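Local coordinates for protein KLLA0C04147p (Kluyveromyces lactis, PDB 5H2D) that binds ergosterol in the pocket of its OSBP-related (ORD) domain and is probably a sterol-transfer protein, at residues F178-L183 against P206-V211; K115-P120 against P218-Y223; N174-D179 against G212-N217. All coordinates share one frame; numbering follows the deposited sequence.

Contact 1: residues F178-L183 against P206-V211; sequences FDFKHL and PNNQVV. With ERG (ergosterol), chain B.
Phe178 with Val210 and Phe180 with Asn208 make the hydrogen-bonded pairs of an antiparallel ladder, and Asp179 with Gln209 is the non-hydrogen-bonded pair between them. Of the four backbone bonds the shortest runs from Val210 N to Phe178 O, at 2.7 Å. The longest, from Phe178 N to Val210 O, measures 3.1 Å.

Among the side chains, the polar link is His182 NE2 donating to Asn208 OD1, 2.6 Å long and nearly straight at 168°. The oxygen lies at the imidazole edge, in its plane, while the amide plane is turned 81° from the ring. Asn208 ND2 is bonded to Asn222 OD1, which is consistent with a defined amide orientation. A water accepts from His182 N and donates to Asn207 OD1, tying the strands beside this pair. On the other face of the sheet, Asp179 OD2 makes a salt bridge with Lys181 NZ, and Asp179 OD1 is hydrogen-bonded to Tyr223 OH.

The apolar contacts converge on the sterol. Phe180 holds CG anti to its carbonyl carbon (chi1 -58°), and from there its ring lies against the sterol, with ergosterol C17 over one face, offset toward the rim, and Asn208 O at the edge. Phe180 CZ comes within 3.4 Å of ergosterol C22. Val210 CG2 lies 3.7 Å from ergosterol C21. At the other end of the strand pair, His182 CE1 is 3.5 Å from ergosterol C5.

Alternation along the two strands thus places Phe178, Phe180, His182, Asn208 and Val210 on the sterol, as expected of barrel wall lining the ergosterol pocket of an OSBP-family domain.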
loop_
_atom_site.group_PDB
_atom_site.type_symbol
_atom_site.label_atom_id
_atom_site.label_comp_id
_atom_site.label_asym_id
_atom_site.label_seq_id
_atom_site.Cartn_x
_atom_site.Cartn_y
_atom_site.Cartn_z
ATOM N N PHE A 178 -17.783 -8.599 5.382
ATOM C CA PHE A 178 -17.043 -7.465 5.926
ATOM C C PHE A 178 -16.484 -6.689 4.741
ATOM O O PHE A 178 -15.685 -7.230 3.973
ATOM C CB PHE A 178 -15.928 -7.940 6.857
ATOM C CG PHE A 178 -15.676 -7.035 8.046
ATOM C CD1 PHE A 178 -15.730 -5.649 7.926
ATOM C CD2 PHE A 178 -15.364 -7.578 9.276
ATOM C CE1 PHE A 178 -15.473 -4.842 9.028
ATOM C CE2 PHE A 178 -15.103 -6.784 10.370
ATOM C CZ PHE A 178 -15.169 -5.406 10.251
ATOM N N ASP A 179 -16.937 -5.448 4.573
ATOM C CA ASP A 179 -16.657 -4.651 3.388
ATOM C C ASP A 179 -15.674 -3.539 3.718
ATOM O O ASP A 179 -15.755 -2.930 4.789
ATOM C CB ASP A 179 -17.944 -4.028 2.828
ATOM C CG ASP A 179 -17.774 -3.494 1.413
ATOM O OD1 ASP A 179 -17.272 -4.234 0.548
ATOM O OD2 ASP A 179 -18.137 -2.319 1.166
ATOM N N PHE A 180 -14.766 -3.260 2.780
ATOM C CA PHE A 180 -13.729 -2.242 2.941
ATOM C C PHE A 180 -13.679 -1.375 1.696
ATOM O O PHE A 180 -13.467 -1.881 0.587
ATOM C CB PHE A 180 -12.364 -2.895 3.203
ATOM C CG PHE A 180 -12.373 -3.757 4.414
ATOM C CD1 PHE A 180 -12.790 -5.083 4.343
ATOM C CD2 PHE A 180 -12.044 -3.224 5.647
ATOM C CE1 PHE A 180 -12.851 -5.863 5.498
ATOM C CE2 PHE A 180 -12.096 -3.989 6.793
ATOM C CZ PHE A 180 -12.499 -5.308 6.725
ATOM N N LYS A 181 -13.873 -0.077 1.879
ATOM C CA LYS A 181 -13.773 0.880 0.786
ATOM C C LYS A 181 -12.596 1.808 1.043
ATOM O O LYS A 181 -12.333 2.187 2.193
ATOM C CB LYS A 181 -15.076 1.676 0.622
ATOM C CG LYS A 181 -16.262 0.779 0.279
ATOM C CD LYS A 181 -17.493 1.572 -0.124
ATOM C CE LYS A 181 -18.409 0.750 -1.031
ATOM N NZ LYS A 181 -18.917 -0.495 -0.385
ATOM N N HIS A 182 -11.888 2.147 -0.024
ATOM C CA HIS A 182 -10.669 2.954 0.031
ATOM C C HIS A 182 -10.984 4.293 -0.619
ATOM O O HIS A 182 -11.078 4.394 -1.847
ATOM C CB HIS A 182 -9.531 2.209 -0.660
ATOM C CG HIS A 182 -9.241 0.896 -0.007
ATOM N ND1 HIS A 182 -8.137 0.688 0.788
ATOM C CD2 HIS A 182 -9.963 -0.251 0.041
ATOM C CE1 HIS A 182 -8.178 -0.540 1.281
ATOM N NE2 HIS A 182 -9.280 -1.127 0.848
ATOM N N LEU A 183 -11.163 5.314 0.215
ATOM C CA LEU A 183 -11.757 6.565 -0.232
ATOM C C LEU A 183 -10.745 7.576 -0.761
ATOM O O LEU A 183 -11.148 8.555 -1.401
ATOM C CB LEU A 183 -12.555 7.191 0.918
ATOM C CG LEU A 183 -13.660 6.306 1.510
ATOM C CD1 LEU A 183 -14.453 7.043 2.588
ATOM C CD2 LEU A 183 -14.584 5.798 0.415
ATOM N N PRO A 206 -9.387 -0.535 -5.495
ATOM C CA PRO A 206 -10.632 -1.316 -5.463
ATOM C C PRO A 206 -11.082 -1.582 -4.032
ATOM O O PRO A 206 -10.344 -1.404 -3.064
ATOM C CB PRO A 206 -10.241 -2.612 -6.179
ATOM C CG PRO A 206 -8.765 -2.758 -5.859
ATOM C CD PRO A 206 -8.237 -1.346 -5.932
ATOM N N ASN A 207 -12.335 -2.012 -3.908
ATOM C CA ASN A 207 -12.856 -2.458 -2.627
ATOM C C ASN A 207 -12.324 -3.845 -2.268
ATOM O O ASN A 207 -11.902 -4.619 -3.128
ATOM C CB ASN A 207 -14.381 -2.513 -2.661
ATOM C CG ASN A 207 -14.977 -1.251 -3.195
ATOM O OD1 ASN A 207 -14.615 -0.161 -2.767
ATOM N ND2 ASN A 207 -15.878 -1.384 -4.172
ATOM N N ASN A 208 -12.359 -4.162 -0.975
ATOM C CA ASN A 208 -12.107 -5.523 -0.525
ATOM C C ASN A 208 -13.259 -5.973 0.356
ATOM O O ASN A 208 -13.986 -5.161 0.927
ATOM C CB ASN A 208 -10.786 -5.663 0.269
ATOM C CG ASN A 208 -9.932 -4.426 0.203
ATOM O OD1 ASN A 208 -9.975 -3.593 1.109
ATOM N ND2 ASN A 208 -9.145 -4.297 -0.872
ATOM N N GLN A 209 -13.424 -7.284 0.473
ATOM C CA GLN A 209 -14.408 -7.791 1.411
ATOM C C GLN A 209 -13.942 -9.135 1.931
ATOM O O GLN A 209 -13.197 -9.855 1.262
ATOM C CB GLN A 209 -15.795 -7.916 0.768
ATOM C CG GLN A 209 -15.809 -8.844 -0.427
ATOM C CD GLN A 209 -17.179 -8.974 -1.073
ATOM O OE1 GLN A 209 -18.190 -8.567 -0.506
ATOM N NE2 GLN A 209 -17.210 -9.545 -2.272
ATOM N N VAL A 210 -14.385 -9.466 3.138
ATOM C CA VAL A 210 -14.233 -10.818 3.663
ATOM C C VAL A 210 -15.571 -11.510 3.470
ATOM O O VAL A 210 -16.592 -11.036 3.977
ATOM C CB VAL A 210 -13.808 -10.819 5.140
ATOM C CG1 VAL A 210 -13.744 -12.242 5.660
ATOM C CG2 VAL A 210 -12.438 -10.145 5.303
ATOM N N VAL A 211 -15.572 -12.588 2.684
ATOM C CA VAL A 211 -16.766 -13.402 2.468
ATOM C C VAL A 211 -16.494 -14.821 2.959
ATOM O O VAL A 211 -15.417 -15.115 3.480
ATOM C CB VAL A 211 -17.195 -13.393 0.987
ATOM C CG1 VAL A 211 -17.606 -11.992 0.562
ATOM C CG2 VAL A 211 -16.085 -13.903 0.095
HETATM C C1 ERG B . -5.724 -3.547 0.622
HETATM C C2 ERG B . -4.586 -2.885 -0.151
HETATM C C3 ERG B . -4.562 -1.431 0.242
HETATM C C4 ERG B . -4.331 -1.290 1.747
HETATM C C5 ERG B . -5.256 -2.071 2.520
HETATM C C6 ERG B . -5.649 -1.604 3.766
HETATM C C7 ERG B . -6.495 -2.331 4.619
HETATM C C8 ERG B . -6.976 -3.589 4.245
HETATM C C9 ERG B . -6.778 -4.006 2.896
HETATM C C10 ERG B . -5.564 -3.404 2.142
HETATM C C11 ERG B . -6.897 -5.574 2.675
HETATM C C12 ERG B . -7.999 -6.219 3.522
HETATM C C13 ERG B . -7.763 -5.827 4.996
HETATM C C14 ERG B . -7.960 -4.294 5.041
HETATM C C15 ERG B . -7.982 -4.027 6.532
HETATM C C16 ERG B . -8.748 -5.245 7.124
HETATM C C17 ERG B . -8.904 -6.232 5.935
HETATM C C18 ERG B . -6.394 -6.300 5.534
HETATM C C19 ERG B . -4.308 -4.193 2.605
HETATM C C20 ERG B . -8.933 -7.679 6.477
HETATM C C21 ERG B . -9.001 -8.753 5.397
HETATM C C22 ERG B . -10.179 -7.773 7.348
HETATM C C23 ERG B . -10.057 -7.970 8.827
HETATM C C24 ERG B . -11.320 -8.027 9.685
HETATM C C25 ERG B . -11.149 -9.141 10.726
HETATM C C26 ERG B . -10.983 -10.473 9.986
HETATM C C27 ERG B . -12.370 -9.272 11.652
HETATM C C28 ERG B . -11.462 -6.667 10.342
HETATM O O1 ERG B . -3.513 -0.715 -0.504
HETATM O O HOH W 1 -12.324 1.204 -2.656
#

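Contact 2: residues K115-P120 against P218-Y223; sequences KRVAKP and PQVDNY. With ERG (ergosterol), chain B.
Val117 reaches Pro218 and Val220 with different methyls. Its CG1, anti to the backbone N (chi1 179°), lies 4.0 Å from Pro218 CB, the two side chains crossing at about a right angle. CG2, beside the backbone N, meets Val220 CG2 at 3.8 Å, and here the valines slide past each other in opposite directions. The same Val117 CG2 is 3.9 Å from Pro218 O. No hydrogen bond crosses between the segments, so the contact rests on apolar surface. Val117 is the centre of an inverse gamma turn just ahead of strand 119-121, whereas Val220 sits on strand 219-230 of the sterol-binding domain's sheet; both touch the side-chain end of ergosterol. Val117 CG1 is 3.7 Å from ergosterol C26, and Val220 CG2 is 3.9 Å from ergosterol C21. An alanine at Val117 would probably open a gap between Pro218, Val220 and the sterol tail, leaving C26 without this methyl neighbour. Backbone oxygens also approach the tail: Ala118 O comes within 3.6 Å of ergosterol C23, and Arg116 O lies 3.8 Å from ergosterol C21. The Arg116 guanidinium leads away from Val220 to salt bridges with Glu68 and Glu78.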
loop_
_atom_site.group_PDB
_atom_site.type_symbol
_atom_site.label_atom_id
_atom_site.label_comp_id
_atom_site.label_asym_id
_atom_site.label_seq_id
_atom_site.Cartn_x
_atom_site.Cartn_y
_atom_site.Cartn_z
ATOM N N LYS A 115 -5.203 -15.035 2.229
ATOM C CA LYS A 115 -4.837 -15.850 3.390
ATOM C C LYS A 115 -4.456 -15.031 4.615
ATOM O O LYS A 115 -3.895 -15.584 5.566
ATOM C CB LYS A 115 -3.693 -16.822 3.068
ATOM C CG LYS A 115 -4.102 -17.919 2.087
ATOM C CD LYS A 115 -3.093 -19.057 2.091
ATOM C CE LYS A 115 -1.786 -18.657 1.421
ATOM N NZ LYS A 115 -1.818 -18.765 -0.076
ATOM N N ARG A 116 -4.743 -13.734 4.634
ATOM C CA ARG A 116 -4.511 -12.905 5.816
ATOM C C ARG A 116 -5.839 -12.292 6.255
ATOM O O ARG A 116 -6.095 -11.101 6.094
ATOM C CB ARG A 116 -3.434 -11.845 5.520
ATOM C CG ARG A 116 -2.051 -12.471 5.350
ATOM C CD ARG A 116 -1.178 -11.583 4.484
ATOM N NE ARG A 116 -0.701 -10.440 5.248
ATOM C CZ ARG A 116 0.087 -9.501 4.745
ATOM N NH1 ARG A 116 0.472 -9.567 3.463
ATOM N NH2 ARG A 116 0.493 -8.502 5.523
ATOM N N VAL A 117 -6.696 -13.133 6.830
ATOM C CA VAL A 117 -8.004 -12.688 7.318
ATOM C C VAL A 117 -7.774 -12.226 8.755
ATOM O O VAL A 117 -7.955 -12.974 9.727
ATOM C CB VAL A 117 -9.062 -13.788 7.200
ATOM C CG1 VAL A 117 -10.408 -13.314 7.736
ATOM C CG2 VAL A 117 -9.223 -14.207 5.738
ATOM N N ALA A 118 -7.360 -10.968 8.891
ATOM C CA ALA A 118 -6.905 -10.466 10.176
ATOM C C ALA A 118 -6.811 -8.956 10.121
ATOM O O ALA A 118 -6.475 -8.376 9.079
ATOM C CB ALA A 118 -5.539 -11.052 10.560
ATOM N N LYS A 119 -7.054 -8.342 11.272
ATOM C CA LYS A 119 -7.027 -6.890 11.407
ATOM C C LYS A 119 -5.603 -6.416 11.671
ATOM O O LYS A 119 -5.020 -6.792 12.703
ATOM C CB LYS A 119 -7.945 -6.475 12.552
ATOM C CG LYS A 119 -7.992 -4.994 12.874
ATOM C CD LYS A 119 -8.932 -4.781 14.056
ATOM C CE LYS A 119 -8.515 -3.615 14.934
ATOM N NZ LYS A 119 -9.467 -3.455 16.085
ATOM N N PRO A 120 -5.004 -5.600 10.796
ATOM C CA PRO A 120 -3.717 -4.967 11.122
ATOM C C PRO A 120 -3.896 -3.959 12.245
ATOM O O PRO A 120 -5.010 -3.535 12.562
ATOM C CB PRO A 120 -3.313 -4.251 9.831
ATOM C CG PRO A 120 -4.216 -4.827 8.743
ATOM C CD PRO A 120 -5.510 -5.164 9.485
ATOM N N PRO A 218 -13.632 -18.155 5.736
ATOM C CA PRO A 218 -13.454 -16.754 5.337
ATOM C C PRO A 218 -12.384 -16.602 4.267
ATOM O O PRO A 218 -11.321 -17.221 4.333
ATOM C CB PRO A 218 -13.036 -16.069 6.646
ATOM C CG PRO A 218 -13.600 -16.962 7.725
ATOM C CD PRO A 218 -13.406 -18.346 7.180
ATOM N N GLN A 219 -12.666 -15.730 3.302
ATOM C CA GLN A 219 -11.798 -15.497 2.157
ATOM C C GLN A 219 -11.751 -14.004 1.862
ATOM O O GLN A 219 -12.776 -13.322 1.909
ATOM C CB GLN A 219 -12.301 -16.288 0.929
ATOM C CG GLN A 219 -11.974 -15.694 -0.443
ATOM C CD GLN A 219 -12.822 -16.288 -1.578
ATOM O OE1 GLN A 219 -13.975 -16.676 -1.371
ATOM N NE2 GLN A 219 -12.248 -16.355 -2.781
ATOM N N VAL A 220 -10.555 -13.499 1.565
ATOM C CA VAL A 220 -10.403 -12.109 1.145
ATOM C C VAL A 220 -10.688 -12.005 -0.348
ATOM O O VAL A 220 -10.081 -12.710 -1.166
ATOM C CB VAL A 220 -8.992 -11.583 1.461
ATOM C CG1 VAL A 220 -8.890 -10.139 1.014
ATOM C CG2 VAL A 220 -8.661 -11.714 2.930
ATOM N N ASP A 221 -11.592 -11.107 -0.710
ATOM C CA ASP A 221 -11.940 -10.839 -2.097
ATOM C C ASP A 221 -11.720 -9.362 -2.378
ATOM O O ASP A 221 -12.016 -8.506 -1.541
ATOM C CB ASP A 221 -13.401 -11.215 -2.380
ATOM C CG ASP A 221 -13.826 -10.899 -3.798
ATOM O OD1 ASP A 221 -13.009 -11.099 -4.718
ATOM O OD2 ASP A 221 -14.981 -10.453 -3.977
ATOM N N ASN A 222 -11.193 -9.065 -3.550
ATOM C CA ASN A 222 -11.065 -7.695 -4.011
ATOM C C ASN A 222 -11.959 -7.519 -5.230
ATOM O O ASN A 222 -12.027 -8.400 -6.088
ATOM C CB ASN A 222 -9.600 -7.378 -4.321
ATOM C CG ASN A 222 -8.720 -7.555 -3.107
ATOM O OD1 ASN A 222 -8.785 -6.759 -2.172
ATOM N ND2 ASN A 222 -7.916 -8.620 -3.089
ATOM N N TYR A 223 -12.689 -6.411 -5.280
ATOM C CA TYR A 223 -13.718 -6.271 -6.300
ATOM C C TYR A 223 -13.924 -4.800 -6.628
ATOM O O TYR A 223 -13.588 -3.916 -5.840
ATOM C CB TYR A 223 -15.041 -6.898 -5.837
ATOM C CG TYR A 223 -15.744 -6.106 -4.753
ATOM C CD1 TYR A 223 -15.426 -6.278 -3.409
ATOM C CD2 TYR A 223 -16.724 -5.176 -5.080
ATOM C CE1 TYR A 223 -16.075 -5.551 -2.417
ATOM C CE2 TYR A 223 -17.373 -4.442 -4.106
ATOM C CZ TYR A 223 -17.050 -4.633 -2.778
ATOM O OH TYR A 223 -17.703 -3.893 -1.814
HETATM C C1 ERG B . -5.724 -3.547 0.622
HETATM C C2 ERG B . -4.586 -2.885 -0.151
HETATM C C3 ERG B . -4.562 -1.431 0.242
HETATM C C4 ERG B . -4.331 -1.290 1.747
HETATM C C5 ERG B . -5.256 -2.071 2.520
HETATM C C6 ERG B . -5.649 -1.604 3.766
HETATM C C7 ERG B . -6.495 -2.331 4.619
HETATM C C8 ERG B . -6.976 -3.589 4.245
HETATM C C9 ERG B . -6.778 -4.006 2.896
HETATM C C10 ERG B . -5.564 -3.404 2.142
HETATM C C11 ERG B . -6.897 -5.574 2.675
HETATM C C12 ERG B . -7.999 -6.219 3.522
HETATM C C13 ERG B . -7.763 -5.827 4.996
HETATM C C14 ERG B . -7.960 -4.294 5.041
HETATM C C15 ERG B . -7.982 -4.027 6.532
HETATM C C16 ERG B . -8.748 -5.245 7.124
HETATM C C17 ERG B . -8.904 -6.232 5.935
HETATM C C18 ERG B . -6.394 -6.300 5.534
HETATM C C19 ERG B . -4.308 -4.193 2.605
HETATM C C20 ERG B . -8.933 -7.679 6.477
HETATM C C21 ERG B . -9.001 -8.753 5.397
HETATM C C22 ERG B . -10.179 -7.773 7.348
HETATM C C23 ERG B . -10.057 -7.970 8.827
HETATM C C24 ERG B . -11.320 -8.027 9.685
HETATM C C25 ERG B . -11.149 -9.141 10.726
HETATM C C26 ERG B . -10.983 -10.473 9.986
HETATM C C27 ERG B . -12.370 -9.272 11.652
HETATM C C28 ERG B . -11.462 -6.667 10.342
HETATM O O1 ERG B . -3.513 -0.715 -0.504
#

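Contact 3: residues N174-D179 against G212-N217; sequences NGRSFD and GILLGN. With ERG (ergosterol), chain B; SO4 (sulfate ion), chain C.
Ile213 packs against the backbone of Arg176, Ser177 and Phe178. Its CB stands 3.8 Å from Arg176 O. CG1, anti to the carbonyl carbon and beside the backbone N (chi1 -56°), lies 4.0 Å from Arg176 O. An extended second torsion (chi2 176°) then puts Ile213 CD1 3.6 Å from Arg176 O and 4.1 Å from Phe178 N, with Ser177 CA and Phe178 CB in looser contact. The tip therefore rests mainly on main-chain atoms.

Beside it, Leu214 and Arg176 cross at about a right angle, Leu214 CD1 lying 4.1 Å from Arg176 CG. No direct hydrogen bond joins the segments; a water does so instead, donating to Arg176 O at 2.6 Å and accepting from Ile213 N. The same water donates to a sulfate ion, probably from the crystallisation liquor. Residues Ile213 to Gly216 form a type I beta turn, and Leu215 N within it bonds the anion, 2.9 Å to sulfate O1 at 157°. Gly212 N, just before the turn, gives another bond, to sulfate O2 at 3.0 Å. Arg176 NE adds a weak one, and Arg244 NH2 is also hydrogen-bonded to the ion.

In the facing loop, Asn174 OD1 accepts from Arg176 N (an Asx turn) and from Ser177 N (an Asx motif), two bonds that would restrain the backbone presented to Ile213.

In the fold, the 174-177 loop leads from strand 161-173 into strand 178-190, and the 212-217 loop connects strands 207-211 and 219-230. Helix 45-49 lies against the second loop, with Leu45 on Ile213 and Trp46 on Leu214, while Phe173 of strand 161-173 also touches Ile213.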
loop_
_atom_site.group_PDB
_atom_site.type_symbol
_atom_site.label_atom_id
_atom_site.label_comp_id
_atom_site.label_asym_id
_atom_site.label_seq_id
_atom_site.Cartn_x
_atom_site.Cartn_y
_atom_site.Cartn_z
ATOM N N ASN A 174 -21.753 -6.185 7.829
ATOM C CA ASN A 174 -23.205 -6.075 7.679
ATOM C C ASN A 174 -23.963 -7.312 8.158
ATOM O O ASN A 174 -25.158 -7.447 7.868
ATOM C CB ASN A 174 -23.573 -5.759 6.220
ATOM C CG ASN A 174 -23.299 -6.910 5.254
ATOM O OD1 ASN A 174 -22.854 -7.983 5.640
ATOM N ND2 ASN A 174 -23.603 -6.684 3.977
ATOM N N GLY A 175 -23.316 -8.200 8.905
ATOM C CA GLY A 175 -23.933 -9.434 9.333
ATOM C C GLY A 175 -23.707 -10.603 8.403
ATOM O O GLY A 175 -23.924 -11.751 8.804
ATOM N N ARG A 176 -23.281 -10.346 7.168
ATOM C CA ARG A 176 -22.886 -11.405 6.251
ATOM C C ARG A 176 -21.441 -11.254 5.798
ATOM O O ARG A 176 -20.651 -12.185 5.979
ATOM C CB ARG A 176 -23.822 -11.448 5.042
ATOM C CG ARG A 176 -23.352 -12.428 3.990
ATOM C CD ARG A 176 -24.500 -12.977 3.176
ATOM N NE ARG A 176 -24.042 -13.953 2.194
ATOM C CZ ARG A 176 -24.847 -14.595 1.354
ATOM N NH1 ARG A 176 -24.346 -15.468 0.487
ATOM N NH2 ARG A 176 -26.153 -14.365 1.382
ATOM N N SER A 177 -21.073 -10.115 5.209
ATOM C CA SER A 177 -19.723 -9.878 4.713
ATOM C C SER A 177 -19.110 -8.671 5.414
ATOM O O SER A 177 -19.807 -7.839 5.997
ATOM C CB SER A 177 -19.720 -9.654 3.196
ATOM O OG SER A 177 -20.391 -8.448 2.875
ATOM N N PHE A 178 -17.783 -8.599 5.382
ATOM C CA PHE A 178 -17.043 -7.465 5.926
ATOM C C PHE A 178 -16.484 -6.689 4.741
ATOM O O PHE A 178 -15.685 -7.230 3.973
ATOM C CB PHE A 178 -15.928 -7.940 6.857
ATOM C CG PHE A 178 -15.676 -7.035 8.046
ATOM C CD1 PHE A 178 -15.730 -5.649 7.926
ATOM C CD2 PHE A 178 -15.364 -7.578 9.276
ATOM C CE1 PHE A 178 -15.473 -4.842 9.028
ATOM C CE2 PHE A 178 -15.103 -6.784 10.370
ATOM C CZ PHE A 178 -15.169 -5.406 10.251
ATOM N N ASP A 179 -16.937 -5.448 4.573
ATOM C CA ASP A 179 -16.657 -4.651 3.388
ATOM C C ASP A 179 -15.674 -3.539 3.718
ATOM O O ASP A 179 -15.755 -2.930 4.789
ATOM C CB ASP A 179 -17.944 -4.028 2.828
ATOM C CG ASP A 179 -17.774 -3.494 1.413
ATOM O OD1 ASP A 179 -17.272 -4.234 0.548
ATOM O OD2 ASP A 179 -18.137 -2.319 1.166
ATOM N N GLY A 212 -17.478 -15.711 2.811
ATOM C CA GLY A 212 -17.330 -17.048 3.354
ATOM C C GLY A 212 -17.441 -17.137 4.858
ATOM O O GLY A 212 -17.092 -18.171 5.431
ATOM N N ILE A 213 -17.901 -16.075 5.519
ATOM C CA ILE A 213 -17.918 -16.044 6.977
ATOM C C ILE A 213 -18.979 -16.997 7.516
ATOM O O ILE A 213 -18.719 -17.799 8.424
ATOM C CB ILE A 213 -18.141 -14.599 7.464
ATOM C CG1 ILE A 213 -17.055 -13.684 6.877
ATOM C CG2 ILE A 213 -18.174 -14.533 8.986
ATOM C CD1 ILE A 213 -17.235 -12.206 7.214
ATOM N N LEU A 214 -20.189 -16.931 6.956
ATOM C CA LEU A 214 -21.254 -17.839 7.372
ATOM C C LEU A 214 -20.936 -19.277 6.993
ATOM O O LEU A 214 -21.282 -20.206 7.732
ATOM C CB LEU A 214 -22.579 -17.412 6.746
ATOM C CG LEU A 214 -22.985 -15.970 7.020
ATOM C CD1 LEU A 214 -24.327 -15.665 6.363
ATOM C CD2 LEU A 214 -23.012 -15.716 8.520
ATOM N N LEU A 215 -20.297 -19.480 5.835
ATOM C CA LEU A 215 -19.885 -20.805 5.385
ATOM C C LEU A 215 -18.786 -21.416 6.243
ATOM O O LEU A 215 -18.529 -22.617 6.120
ATOM C CB LEU A 215 -19.413 -20.736 3.929
ATOM C CG LEU A 215 -20.495 -20.489 2.886
ATOM C CD1 LEU A 215 -19.880 -20.350 1.500
ATOM C CD2 LEU A 215 -21.500 -21.625 2.919
ATOM N N GLY A 216 -18.134 -20.635 7.105
ATOM C CA GLY A 216 -17.049 -21.153 7.908
ATOM C C GLY A 216 -15.711 -21.215 7.204
ATOM O O GLY A 216 -14.805 -21.912 7.676
ATOM N N ASN A 217 -15.548 -20.491 6.101
ATOM C CA ASN A 217 -14.290 -20.475 5.352
ATOM C C ASN A 217 -14.029 -19.063 4.848
ATOM O O ASN A 217 -14.175 -18.769 3.656
ATOM C CB ASN A 217 -14.330 -21.477 4.200
ATOM C CG ASN A 217 -13.005 -21.565 3.469
ATOM O OD1 ASN A 217 -11.954 -21.256 4.031
ATOM N ND2 ASN A 217 -13.048 -21.988 2.213
HETATM C C1 ERG B . -5.724 -3.547 0.622
HETATM C C2 ERG B . -4.586 -2.885 -0.151
HETATM C C3 ERG B . -4.562 -1.431 0.242
HETATM C C4 ERG B . -4.331 -1.290 1.747
HETATM C C5 ERG B . -5.256 -2.071 2.520
HETATM C C6 ERG B . -5.649 -1.604 3.766
HETATM C C7 ERG B . -6.495 -2.331 4.619
HETATM C C8 ERG B . -6.976 -3.589 4.245
HETATM C C9 ERG B . -6.778 -4.006 2.896
HETATM C C10 ERG B . -5.564 -3.404 2.142
HETATM C C11 ERG B . -6.897 -5.574 2.675
HETATM C C12 ERG B . -7.999 -6.219 3.522
HETATM C C13 ERG B . -7.763 -5.827 4.996
HETATM C C14 ERG B . -7.960 -4.294 5.041
HETATM C C15 ERG B . -7.982 -4.027 6.532
HETATM C C16 ERG B . -8.748 -5.245 7.124
HETATM C C17 ERG B . -8.904 -6.232 5.935
HETATM C C18 ERG B . -6.394 -6.300 5.534
HETATM C C19 ERG B . -4.308 -4.193 2.605
HETATM C C20 ERG B . -8.933 -7.679 6.477
HETATM C C21 ERG B . -9.001 -8.753 5.397
HETATM C C22 ERG B . -10.179 -7.773 7.348
HETATM C C23 ERG B . -10.057 -7.970 8.827
HETATM C C24 ERG B . -11.320 -8.027 9.685
HETATM C C25 ERG B . -11.149 -9.141 10.726
HETATM C C26 ERG B . -10.983 -10.473 9.986
HETATM C C27 ERG B . -12.370 -9.272 11.652
HETATM C C28 ERG B . -11.462 -6.667 10.342
HETATM O O1 ERG B . -3.513 -0.715 -0.504
HETATM S S SO4 C . -21.142 -16.558 2.912
HETATM O O1 SO4 C . -20.414 -17.366 3.880
HETATM O O2 SO4 C . -20.256 -16.204 1.792
HETATM O O3 SO4 C . -22.288 -17.325 2.417
HETATM O O4 SO4 C . -21.657 -15.362 3.573
HETATM O O HOH W 2 -19.416 -13.889 4.422
#

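Contact 2 closes the longest loop, from 115-120 to 218-223, and contacts 1 and 3 are nested inside it. Contacts 1 and 3 begin from one place, sharing Phe178 and Asp179 on strand 178-190, and their centres are about 12 Å apart; contact 2 lies about 9 Å from contact 1 and about 11 Å from contact 3, centre to centre. Strands 178-190, 207-211 and 219-230 are successive neighbours in the sheet. A probable hydrogen bond from Gln209 N to Asp221 O, 2.7 Å, joins contact 1 to contact 2. Contacts 1 and 2 line ergosterol from rings to tail; contact 3 reaches it through the shared Phe178 and otherwise joins loops at the strand ends.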